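Local coordinates for F5/8 type C domain protein (Bacteroides ovatus, PDB 4ZRX) that is a putative alpha-L-fucosidase, probably removing fucose from glycans with a TIM-barrel domain that is followed by beta-rich domains, at residues V31-P34 and Q35-A38; D200-A203 and F204-I208; L268-R271 and K272-E275. All blocks are in the same frame, centred on the assembly; numbering follows the deposited sequence.

All three interactions are N-terminal helix caps in the fucosidase-family part of the chain, each with a side-chain oxygen accepting the backbone N-H three residues on. They serve different elements: interaction 1 starts helix 34-42 after strand 30-31, interaction 2 starts helix 201-211 of a beta-alpha-beta unit, and interaction 3 starts the short helix 271-274. None is wholly core; each mixes buried and exposed residues. Interaction 1 is a reciprocal Thr/Gln capping box, interaction 2 adds an aromatic pair to an Asp cap, and interaction 3 has a longer Ser bond with aliphatic packing and a water bridge. Centres of interactions 1 and 2 lie about 19 Å apart; those of 2 and 3, about 30 Å.

Interaction 1. Residues V31-P34 and Q35-A38; sequences VPTP and QQYA. With EDO (1,2-ethanediol), chain C.
The Tyr-37 ring has a 1,2-ethanediol carbon, C2, over one face, while CG of Pro-32 meets ring atom CD1 obliquely at 4.1 Å. A second flat group, the Gln-36 amide, closes a capping box with Thr-33, the N-cap of helix 34-42. Gln-36 OE1 accepts the N-H of Thr-33 at 3.0 Å, in the carbonyl plane and on a lone pair. In return OG1 of Thr-33 accepts the N-H of Gln-36 at 2.9 Å and 162°. Thr-33 OG1 sits between its own backbone N and carbonyl carbon (chi1 64°), which turns it to the first turn of the helix. The Gln-36 chain runs extended beyond CG past Thr-33 OG1, and its NE2 is held by the carbonyls of Trp-282 and Asp-223, fixing the amide's rotation. CB of Pro-32 packs on CB of Gln-36 at 3.7 Å. Gln-35 lays OE1 beside CB of Thr-33, its NE2 bonding to the carbonyl of Pro-213. Backbone bonds from Tyr-37 N to Thr-33 O and from Ala-38 N to Pro-34 O open the helix. The ethanediol, probably from the crystallisation liquor, donates from O2 to Pro-32 O at 2.6 Å.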
ATOM      1  N   VAL A  31     -11.616   8.089 -21.861  1.00 20.98           N
ATOM      2  CA  VAL A  31     -11.507   9.073 -20.803  1.00 21.19           C
ATOM      3  C   VAL A  31     -12.373   8.704 -19.568  1.00 21.18           C
ATOM      4  O   VAL A  31     -13.338   8.004 -19.715  1.00 21.81           O
ATOM      5  CB  VAL A  31     -11.846  10.491 -21.280  1.00 21.95           C
ATOM      6  CG1 VAL A  31     -10.974  10.871 -22.423  1.00 22.23           C
ATOM      7  CG2 VAL A  31     -13.316  10.641 -21.600  1.00 22.77           C
ATOM      8  N   PRO A  32     -11.994   9.143 -18.356  1.00 20.32           N
ATOM      9  CA  PRO A  32     -12.830   8.908 -17.154  1.00 20.02           C
ATOM     10  C   PRO A  32     -14.163   9.653 -17.182  1.00 20.93           C
ATOM     11  O   PRO A  32     -14.305  10.705 -17.843  1.00 20.23           O
ATOM     12  CB  PRO A  32     -11.966   9.458 -15.977  1.00 18.98           C
ATOM     13  CG  PRO A  32     -10.959  10.389 -16.657  1.00 19.53           C
ATOM     14  CD  PRO A  32     -10.739   9.846 -18.023  1.00 19.94           C
ATOM     15  N   THR A  33     -15.141   9.114 -16.448  1.00 20.89           N
ATOM     16  CA  THR A  33     -16.333   9.899 -16.079  1.00 21.22           C
ATOM     17  C   THR A  33     -15.910  11.027 -15.174  1.00 21.23           C
ATOM     18  O   THR A  33     -14.841  10.972 -14.573  1.00 21.09           O
ATOM     19  CB  THR A  33     -17.349   9.026 -15.316  1.00 21.87           C
ATOM     20  OG1 THR A  33     -16.780   8.598 -14.081  1.00 20.10           O
ATOM     21  CG2 THR A  33     -17.737   7.839 -16.079  1.00 22.23           C
ATOM     22  N   PRO A  34     -16.784  12.045 -14.970  1.00 22.43           N
ATOM     23  CA  PRO A  34     -16.476  13.055 -13.951  1.00 22.17           C
ATOM     24  C   PRO A  34     -16.260  12.445 -12.564  1.00 20.59           C
ATOM     25  O   PRO A  34     -15.417  12.933 -11.807  1.00 20.21           O
ATOM     26  CB  PRO A  34     -17.731  13.936 -13.944  1.00 23.25           C
ATOM     27  CG  PRO A  34     -18.195  13.824 -15.347  1.00 24.53           C
ATOM     28  CD  PRO A  34     -18.048  12.371 -15.676  1.00 23.90           C
ATOM     29  N   GLN A  35     -17.008  11.404 -12.250  1.00 20.76           N
ATOM     30  CA  GLN A  35     -16.864  10.754 -10.918  1.00 20.91           C
ATOM     31  C   GLN A  35     -15.506  10.057 -10.780  1.00 19.19           C
ATOM     32  O   GLN A  35     -14.851  10.136  -9.729  1.00 18.73           O
ATOM     33  CB  GLN A  35     -17.995   9.779 -10.667  1.00 21.43           C
ATOM     34  CG  GLN A  35     -19.395  10.436 -10.644  1.00 22.96           C
ATOM     35  CD  GLN A  35     -20.103  10.489 -12.026  1.00 25.58           C
ATOM     36  OE1 GLN A  35     -19.517  10.452 -13.080  1.00 24.48           O
ATOM     37  NE2 GLN A  35     -21.419  10.565 -11.974  1.00 29.03           N
ATOM     38  N   GLN A  36     -15.088   9.390 -11.829  1.00 19.01           N
ATOM     39  CA  GLN A  36     -13.769   8.752 -11.805  1.00 17.55           C
ATOM     40  C   GLN A  36     -12.654   9.752 -11.741  1.00 17.17           C
ATOM     41  O   GLN A  36     -11.628   9.504 -11.107  1.00 16.15           O
ATOM     42  CB  GLN A  36     -13.604   7.866 -13.006  1.00 17.37           C
ATOM     43  CG  GLN A  36     -14.432   6.614 -12.974  1.00 17.30           C
ATOM     44  CD  GLN A  36     -14.256   5.867 -14.271  1.00 17.65           C
ATOM     45  OE1 GLN A  36     -14.481   6.444 -15.365  1.00 19.15           O
ATOM     46  NE2 GLN A  36     -13.861   4.615 -14.212  1.00 17.31           N
ATOM     47  N   TYR A  37     -12.823  10.872 -12.418  1.00 17.70           N
ATOM     48  CA  TYR A  37     -11.808  11.913 -12.417  1.00 18.63           C
ATOM     49  C   TYR A  37     -11.704  12.551 -11.083  1.00 17.96           C
ATOM     50  O   TYR A  37     -10.606  12.720 -10.541  1.00 18.23           O
ATOM     51  CB  TYR A  37     -12.161  12.941 -13.489  1.00 21.03           C
ATOM     52  CG  TYR A  37     -11.119  13.963 -13.723  1.00 22.75           C
ATOM     53  CD1 TYR A  37      -9.959  13.652 -14.381  1.00 25.78           C
ATOM     54  CD2 TYR A  37     -11.283  15.235 -13.296  1.00 25.16           C
ATOM     55  CE1 TYR A  37      -8.986  14.647 -14.604  1.00 28.18           C
ATOM     56  CE2 TYR A  37     -10.342  16.210 -13.550  1.00 26.63           C
ATOM     57  CZ  TYR A  37      -9.241  15.917 -14.213  1.00 26.69           C
ATOM     58  OH  TYR A  37      -8.266  16.840 -14.401  1.00 31.03           O
ATOM     59  N   ALA A  38     -12.855  12.851 -10.473  1.00 18.38           N
ATOM     60  CA  ALA A  38     -12.862  13.411  -9.115  1.00 17.91           C
ATOM     61  C   ALA A  38     -12.230  12.439  -8.101  1.00 17.33           C
ATOM     62  O   ALA A  38     -11.467  12.815  -7.210  1.00 17.06           O
ATOM     63  CB  ALA A  38     -14.305  13.768  -8.699  1.00 18.64           C
TER
HETATM   64  C1  EDO C 702     -13.741  14.083 -16.545  1.00 39.74           C
HETATM   65  O1  EDO C 702     -14.895  14.783 -17.023  1.00 42.39           O
HETATM   66  C2  EDO C 702     -12.684  13.946 -17.618  1.00 37.23           C
HETATM   67  O2  EDO C 702     -12.917  12.843 -18.490  1.00 34.49           O

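Interaction 2. Residues D200-A203 and F204-I208; sequences DWDA and FYQTI
Trp-201 and Phe-204, one helical turn apart, meet through Trp-201 CE3 and Phe-204 CD2 at 3.5 Å. The six-membered ring of Trp-201 and the Phe-204 ring are steeply inclined, their planes at 79°, and Trp-201 CZ3 comes to the edge of the phenyl ring in its plane. One face of that ring lies against the start of the helix: Asp-200 O is 3.1 Å above its plane toward the rim, and Trp-201 N is over its centre. The phenyl group is folded back there because its CG stands beside the backbone N, opposite the carbonyl carbon (chi1 -56°). Asp-200 O also accepts the N-H of Phe-204 at 3.0 Å, in the carbonyl plane.

The next shell is the cap itself. Asp-200, the N-cap residue, accepts the N-H of Ala-203 on OD1 at 3.1 Å, the donor standing well above the carboxylate plane. Further bonds run from Tyr-205 N to Trp-201 O and from Gln-206 N to Asp-202 O. Ala-203 O receives Thr-207 N at 3.1 Å and lies 3.0 Å from Thr-207 OG1.

Helix 158-174 backs this turn: Phe-165 meets the Phe-204 ring, Ile-166 touches Ala-203 and Phe-204, and Asn-162 OD1 bonds to Asp-200 N. Trp-201 rests on Met-217 of strand 216-219. Replacing Phe-204 by an alanine would probably leave the Trp-201 ring and Phe-165 without their aromatic partner and open a gap against helix 158-174. The arrangement is an Asp-capped helix start in the beta-alpha-beta unit of strand 181-184, helix 201-211 and strand 216-219, the repeating architecture of a TIM barrel.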
ATOM      1  N   ASP A 200     -26.441  -9.712  -8.043  1.00 30.63           N
ATOM      2  CA  ASP A 200     -27.044  -8.803  -9.026  1.00 31.71           C
ATOM      3  C   ASP A 200     -26.309  -7.473  -8.974  1.00 29.46           C
ATOM      4  O   ASP A 200     -26.811  -6.455  -8.505  1.00 28.75           O
ATOM      5  CB  ASP A 200     -28.543  -8.613  -8.751  1.00 33.09           C
ATOM      6  CG  ASP A 200     -29.275  -7.961  -9.921  1.00 35.72           C
ATOM      7  OD1 ASP A 200     -28.646  -7.361 -10.812  1.00 36.50           O
ATOM      8  OD2 ASP A 200     -30.516  -8.043  -9.907  1.00 37.49           O
ATOM      9  N   TRP A 201     -25.092  -7.509  -9.477  1.00 29.58           N
ATOM     10  CA  TRP A 201     -24.202  -6.343  -9.485  1.00 27.90           C
ATOM     11  C   TRP A 201     -24.802  -5.164 -10.202  1.00 28.72           C
ATOM     12  O   TRP A 201     -24.639  -4.015  -9.793  1.00 28.50           O
ATOM     13  CB  TRP A 201     -22.879  -6.704 -10.170  1.00 27.53           C
ATOM     14  CG  TRP A 201     -22.053  -7.715  -9.484  1.00 26.22           C
ATOM     15  CD1 TRP A 201     -21.671  -8.877  -9.994  1.00 26.18           C
ATOM     16  CD2 TRP A 201     -21.466  -7.648  -8.158  1.00 24.05           C
ATOM     17  NE1 TRP A 201     -20.936  -9.599  -9.092  1.00 26.01           N
ATOM     18  CE2 TRP A 201     -20.767  -8.860  -7.962  1.00 24.37           C
ATOM     19  CE3 TRP A 201     -21.465  -6.709  -7.154  1.00 23.14           C
ATOM     20  CZ2 TRP A 201     -20.062  -9.153  -6.803  1.00 23.57           C
ATOM     21  CZ3 TRP A 201     -20.751  -7.001  -5.969  1.00 22.94           C
ATOM     22  CH2 TRP A 201     -20.095  -8.215  -5.808  1.00 22.12           C
ATOM     23  N   ASP A 202     -25.573  -5.424 -11.261  1.00 30.73           N
ATOM     24  CA  ASP A 202     -26.182  -4.321 -11.986  1.00 31.64           C
ATOM     25  C   ASP A 202     -27.231  -3.620 -11.141  1.00 30.50           C
ATOM     26  O   ASP A 202     -27.248  -2.383 -11.089  1.00 30.72           O
ATOM     27  CB  ASP A 202     -26.726  -4.783 -13.352  1.00 35.48           C
ATOM     28  CG  ASP A 202     -27.254  -3.624 -14.161  1.00 38.26           C
ATOM     29  OD1 ASP A 202     -26.499  -2.650 -14.461  1.00 40.60           O
ATOM     30  OD2 ASP A 202     -28.443  -3.651 -14.444  1.00 42.39           O
ATOM     31  N   ALA A 203     -28.040  -4.375 -10.400  1.00 29.80           N
ATOM     32  CA  ALA A 203     -29.019  -3.750  -9.517  1.00 30.37           C
ATOM     33  C   ALA A 203     -28.345  -2.990  -8.397  1.00 28.99           C
ATOM     34  O   ALA A 203     -28.844  -1.941  -7.977  1.00 29.70           O
ATOM     35  CB  ALA A 203     -30.025  -4.784  -8.968  1.00 31.35           C
ATOM     36  N   PHE A 204     -27.213  -3.503  -7.904  1.00 28.83           N
ATOM     37  CA  PHE A 204     -26.477  -2.796  -6.864  1.00 27.17           C
ATOM     38  C   PHE A 204     -25.996  -1.491  -7.456  1.00 26.57           C
ATOM     39  O   PHE A 204     -26.029  -0.426  -6.809  1.00 26.81           O
ATOM     40  CB  PHE A 204     -25.254  -3.565  -6.352  1.00 26.13           C
ATOM     41  CG  PHE A 204     -25.523  -4.969  -5.829  1.00 26.56           C
ATOM     42  CD1 PHE A 204     -26.814  -5.444  -5.567  1.00 27.09           C
ATOM     43  CD2 PHE A 204     -24.441  -5.798  -5.536  1.00 26.13           C
ATOM     44  CE1 PHE A 204     -27.015  -6.734  -5.095  1.00 27.89           C
ATOM     45  CE2 PHE A 204     -24.619  -7.083  -5.073  1.00 27.05           C
ATOM     46  CZ  PHE A 204     -25.940  -7.569  -4.862  1.00 27.43           C
ATOM     47  N   TYR A 205     -25.514  -1.556  -8.685  1.00 27.34           N
ATOM     48  CA  TYR A 205     -25.036  -0.322  -9.342  1.00 28.02           C
ATOM     49  C   TYR A 205     -26.129   0.695  -9.583  1.00 27.89           C
ATOM     50  O   TYR A 205     -25.922   1.901  -9.415  1.00 27.12           O
ATOM     51  CB  TYR A 205     -24.291  -0.651 -10.657  1.00 28.88           C
ATOM     52  CG  TYR A 205     -23.423   0.493 -11.218  1.00 29.82           C
ATOM     53  CD1 TYR A 205     -22.921   1.514 -10.408  1.00 29.62           C
ATOM     54  CD2 TYR A 205     -23.114   0.515 -12.558  1.00 31.39           C
ATOM     55  CE1 TYR A 205     -22.095   2.533 -10.954  1.00 31.32           C
ATOM     56  CE2 TYR A 205     -22.365   1.531 -13.123  1.00 31.59           C
ATOM     57  CZ  TYR A 205     -21.851   2.527 -12.319  1.00 32.77           C
ATOM     58  OH  TYR A 205     -21.065   3.521 -12.873  1.00 35.89           O
ATOM     59  N   GLN A 206     -27.311   0.223  -9.979  1.00 29.72           N
ATOM     60  CA  GLN A 206     -28.438   1.138 -10.187  1.00 30.83           C
ATOM     61  C   GLN A 206     -28.846   1.836  -8.895  1.00 29.81           C
ATOM     62  O   GLN A 206     -29.086   3.044  -8.899  1.00 29.90           O
ATOM     63  CB  GLN A 206     -29.635   0.436 -10.862  1.00 34.16           C
ATOM     64  CG  GLN A 206     -29.363  -0.206 -12.233  1.00 36.31           C
ATOM     65  CD  GLN A 206     -28.510   0.634 -13.179  1.00 39.15           C
ATOM     66  OE1 GLN A 206     -27.464   0.166 -13.699  1.00 41.67           O
ATOM     67  NE2 GLN A 206     -28.897   1.891 -13.363  1.00 39.76           N
ATOM     68  N   THR A 207     -28.736   1.125  -7.761  1.00 28.66           N
ATOM     69  CA  THR A 207     -29.024   1.721  -6.471  1.00 27.81           C
ATOM     70  C   THR A 207     -28.073   2.828  -6.165  1.00 26.70           C
ATOM     71  O   THR A 207     -28.470   3.906  -5.730  1.00 26.18           O
ATOM     72  CB  THR A 207     -28.988   0.636  -5.376  1.00 28.13           C
ATOM     73  OG1 THR A 207     -29.938  -0.379  -5.690  1.00 31.28           O
ATOM     74  CG2 THR A 207     -29.307   1.183  -3.978  1.00 28.24           C
ATOM     75  N   ILE A 208     -26.783   2.549  -6.366  1.00 25.49           N
ATOM     76  CA  ILE A 208     -25.761   3.527  -6.102  1.00 25.17           C
ATOM     77  C   ILE A 208     -25.978   4.780  -6.941  1.00 26.03           C
ATOM     78  O   ILE A 208     -25.968   5.901  -6.442  1.00 26.45           O
ATOM     79  CB  ILE A 208     -24.339   2.914  -6.382  1.00 24.85           C
ATOM     80  CG1 ILE A 208     -24.028   1.817  -5.382  1.00 25.31           C
ATOM     81  CG2 ILE A 208     -23.316   4.006  -6.427  1.00 24.42           C
ATOM     82  CD1 ILE A 208     -22.774   0.974  -5.769  1.00 25.04           C
TER

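Interaction 3. Residues L268-R271 and K272-E275; sequences LGSR and KILE
Ser-270 O accepts the N-H of Leu-274 at 3.1 Å, in the carbonyl plane, where the loop that runs through Leu-268 and Gly-269 gives way to the short, weakly bonded helix about 271-274. The Ser-270 side chain adds the cap: OG takes the N-H of Ile-273 at 3.3 Å, long but fairly straight at 163°. With chi1 at 68°, OG sits between the serine's own N and carbonyl carbon and faces the amide ends of the turn. It is also bonded to Asp-267 OD2, while Asp-267 OD1 accepts the N-H of Gly-269; one carboxylate thus steadies both the capping hydroxyl and the backbone before it.

Ile-273 reaches back over this bend with CG2, which lies 3.5 Å from Ser-270 N and 3.6 Å from Gly-269 N. Its CG1 branch is anti to the backbone N (chi1 -154°), leaving CG2 as the methyl turned to the loop. Leu-274 CG lies 3.6 Å from Ser-270 O, and its side chain packs on Ile-20 and Val-24 of helix 20-27. CB of Lys-272 lies alongside Ser-270 OG at 3.5 Å.

On the exposed side, a water joins Glu-275 OE2, at 2.9 Å, to Arg-271 O through a weak bond, so that the carboxylate and the backbone carbonyl four residues before it share one bridging molecule. The Arg-271 side chain carries NE to a salt bridge with OE2 of Glu-402. Together these contacts make a serine N-cap on a single-turn helix, set between helix 20-27 of the fucosidase-family region and residues of the following beta-rich part.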
ATOM      1  N   LEU A 268      -1.669  -4.864 -18.337  1.00 18.16           N
ATOM      2  CA  LEU A 268      -3.069  -4.694 -18.469  1.00 18.91           C
ATOM      3  C   LEU A 268      -3.450  -3.680 -19.550  1.00 19.05           C
ATOM      4  O   LEU A 268      -4.621  -3.336 -19.642  1.00 20.34           O
ATOM      5  CB  LEU A 268      -3.692  -4.341 -17.120  1.00 18.65           C
ATOM      6  CG  LEU A 268      -3.485  -5.408 -16.011  1.00 19.16           C
ATOM      7  CD1 LEU A 268      -4.062  -4.920 -14.720  1.00 19.43           C
ATOM      8  CD2 LEU A 268      -4.177  -6.728 -16.445  1.00 20.33           C
ATOM      9  N   GLY A 269      -2.508  -3.246 -20.390  1.00 19.94           N
ATOM     10  CA  GLY A 269      -2.857  -2.278 -21.439  1.00 20.00           C
ATOM     11  C   GLY A 269      -1.846  -1.880 -22.476  1.00 20.86           C
ATOM     12  O   GLY A 269      -2.112  -0.894 -23.158  1.00 20.43           O
ATOM     13  N   SER A 270      -0.733  -2.609 -22.621  1.00 20.12           N
ATOM     14  CA  SER A 270       0.249  -2.265 -23.664  1.00 22.04           C
ATOM     15  C   SER A 270      -0.360  -2.451 -25.053  1.00 22.42           C
ATOM     16  O   SER A 270      -1.355  -3.125 -25.211  1.00 23.07           O
ATOM     17  CB  SER A 270       1.466  -3.159 -23.611  1.00 22.19           C
ATOM     18  OG  SER A 270       1.093  -4.482 -23.983  1.00 23.74           O
ATOM     19  N   ARG A 271       0.284  -1.891 -26.076  1.00 23.09           N
ATOM     20  CA  ARG A 271      -0.227  -2.103 -27.434  1.00 24.32           C
ATOM     21  C   ARG A 271      -0.227  -3.574 -27.831  1.00 26.27           C
ATOM     22  O   ARG A 271      -1.108  -4.028 -28.573  1.00 27.35           O
ATOM     23  CB  ARG A 271       0.615  -1.363 -28.490  1.00 24.87           C
ATOM     24  CG  ARG A 271       0.561   0.130 -28.341  1.00 24.72           C
ATOM     25  CD  ARG A 271       1.196   0.815 -29.587  1.00 25.10           C
ATOM     26  NE  ARG A 271       1.390   2.237 -29.365  1.00 24.06           N
ATOM     27  CZ  ARG A 271       1.506   3.159 -30.314  1.00 25.07           C
ATOM     28  NH1 ARG A 271       1.334   2.831 -31.605  1.00 26.42           N
ATOM     29  NH2 ARG A 271       1.712   4.421 -29.994  1.00 25.63           N
ATOM     30  N   LYS A 272       0.742  -4.315 -27.328  1.00 26.45           N
ATOM     31  CA  LYS A 272       0.787  -5.749 -27.580  1.00 29.54           C
ATOM     32  C   LYS A 272      -0.493  -6.411 -27.135  1.00 29.72           C
ATOM     33  O   LYS A 272      -1.069  -7.213 -27.882  1.00 30.50           O
ATOM     34  CB  LYS A 272       1.970  -6.340 -26.833  1.00 31.82           C
ATOM     35  CG  LYS A 272       2.207  -7.831 -26.933  1.00 36.02           C
ATOM     36  CD  LYS A 272       3.338  -8.157 -25.868  1.00 38.92           C
ATOM     37  CE  LYS A 272       3.303  -9.537 -25.308  1.00 43.13           C
ATOM     38  NZ  LYS A 272       3.820 -10.474 -26.358  1.00 44.43           N
ATOM     39  N   ILE A 273      -0.938  -6.135 -25.918  1.00 27.33           N
ATOM     40  CA  ILE A 273      -2.134  -6.798 -25.439  1.00 28.09           C
ATOM     41  C   ILE A 273      -3.425  -6.262 -26.074  1.00 29.12           C
ATOM     42  O   ILE A 273      -4.423  -6.984 -26.139  1.00 28.47           O
ATOM     43  CB  ILE A 273      -2.141  -6.858 -23.904  1.00 28.02           C
ATOM     44  CG1 ILE A 273      -2.976  -8.038 -23.411  1.00 30.07           C
ATOM     45  CG2 ILE A 273      -2.567  -5.535 -23.213  1.00 26.58           C
ATOM     46  CD1 ILE A 273      -2.394  -8.607 -22.096  1.00 30.54           C
ATOM     47  N   LEU A 274      -3.421  -5.019 -26.578  1.00 28.08           N
ATOM     48  CA  LEU A 274      -4.556  -4.527 -27.387  1.00 32.07           C
ATOM     49  C   LEU A 274      -4.909  -5.399 -28.558  1.00 35.20           C
ATOM     50  O   LEU A 274      -6.078  -5.447 -28.956  1.00 35.13           O
ATOM     51  CB  LEU A 274      -4.285  -3.134 -27.950  1.00 32.32           C
ATOM     52  CG  LEU A 274      -4.339  -2.031 -26.923  1.00 31.74           C
ATOM     53  CD1 LEU A 274      -4.044  -0.671 -27.592  1.00 32.30           C
ATOM     54  CD2 LEU A 274      -5.719  -2.014 -26.263  1.00 31.95           C
ATOM     55  N   GLU A 275      -3.911  -6.121 -29.075  1.00 39.53           N
ATOM     56  CA  GLU A 275      -4.080  -6.971 -30.274  1.00 44.32           C
ATOM     57  C   GLU A 275      -5.276  -7.899 -30.202  1.00 44.27           C
ATOM     58  O   GLU A 275      -6.061  -7.927 -31.128  1.00 42.09           O
ATOM     59  CB  GLU A 275      -2.811  -7.784 -30.572  1.00 47.51           C
ATOM     60  CG  GLU A 275      -1.586  -6.915 -31.025  1.00 50.13           C
ATOM     61  CD  GLU A 275      -1.600  -6.520 -32.500  1.00 54.60           C
ATOM     62  OE1 GLU A 275      -2.601  -6.792 -33.213  1.00 60.70           O
ATOM     63  OE2 GLU A 275      -0.600  -5.920 -32.961  1.00 55.92           O
TER
HETATM   64  O   HOH W   1       0.682  -4.218 -30.970  1.00 44.10           O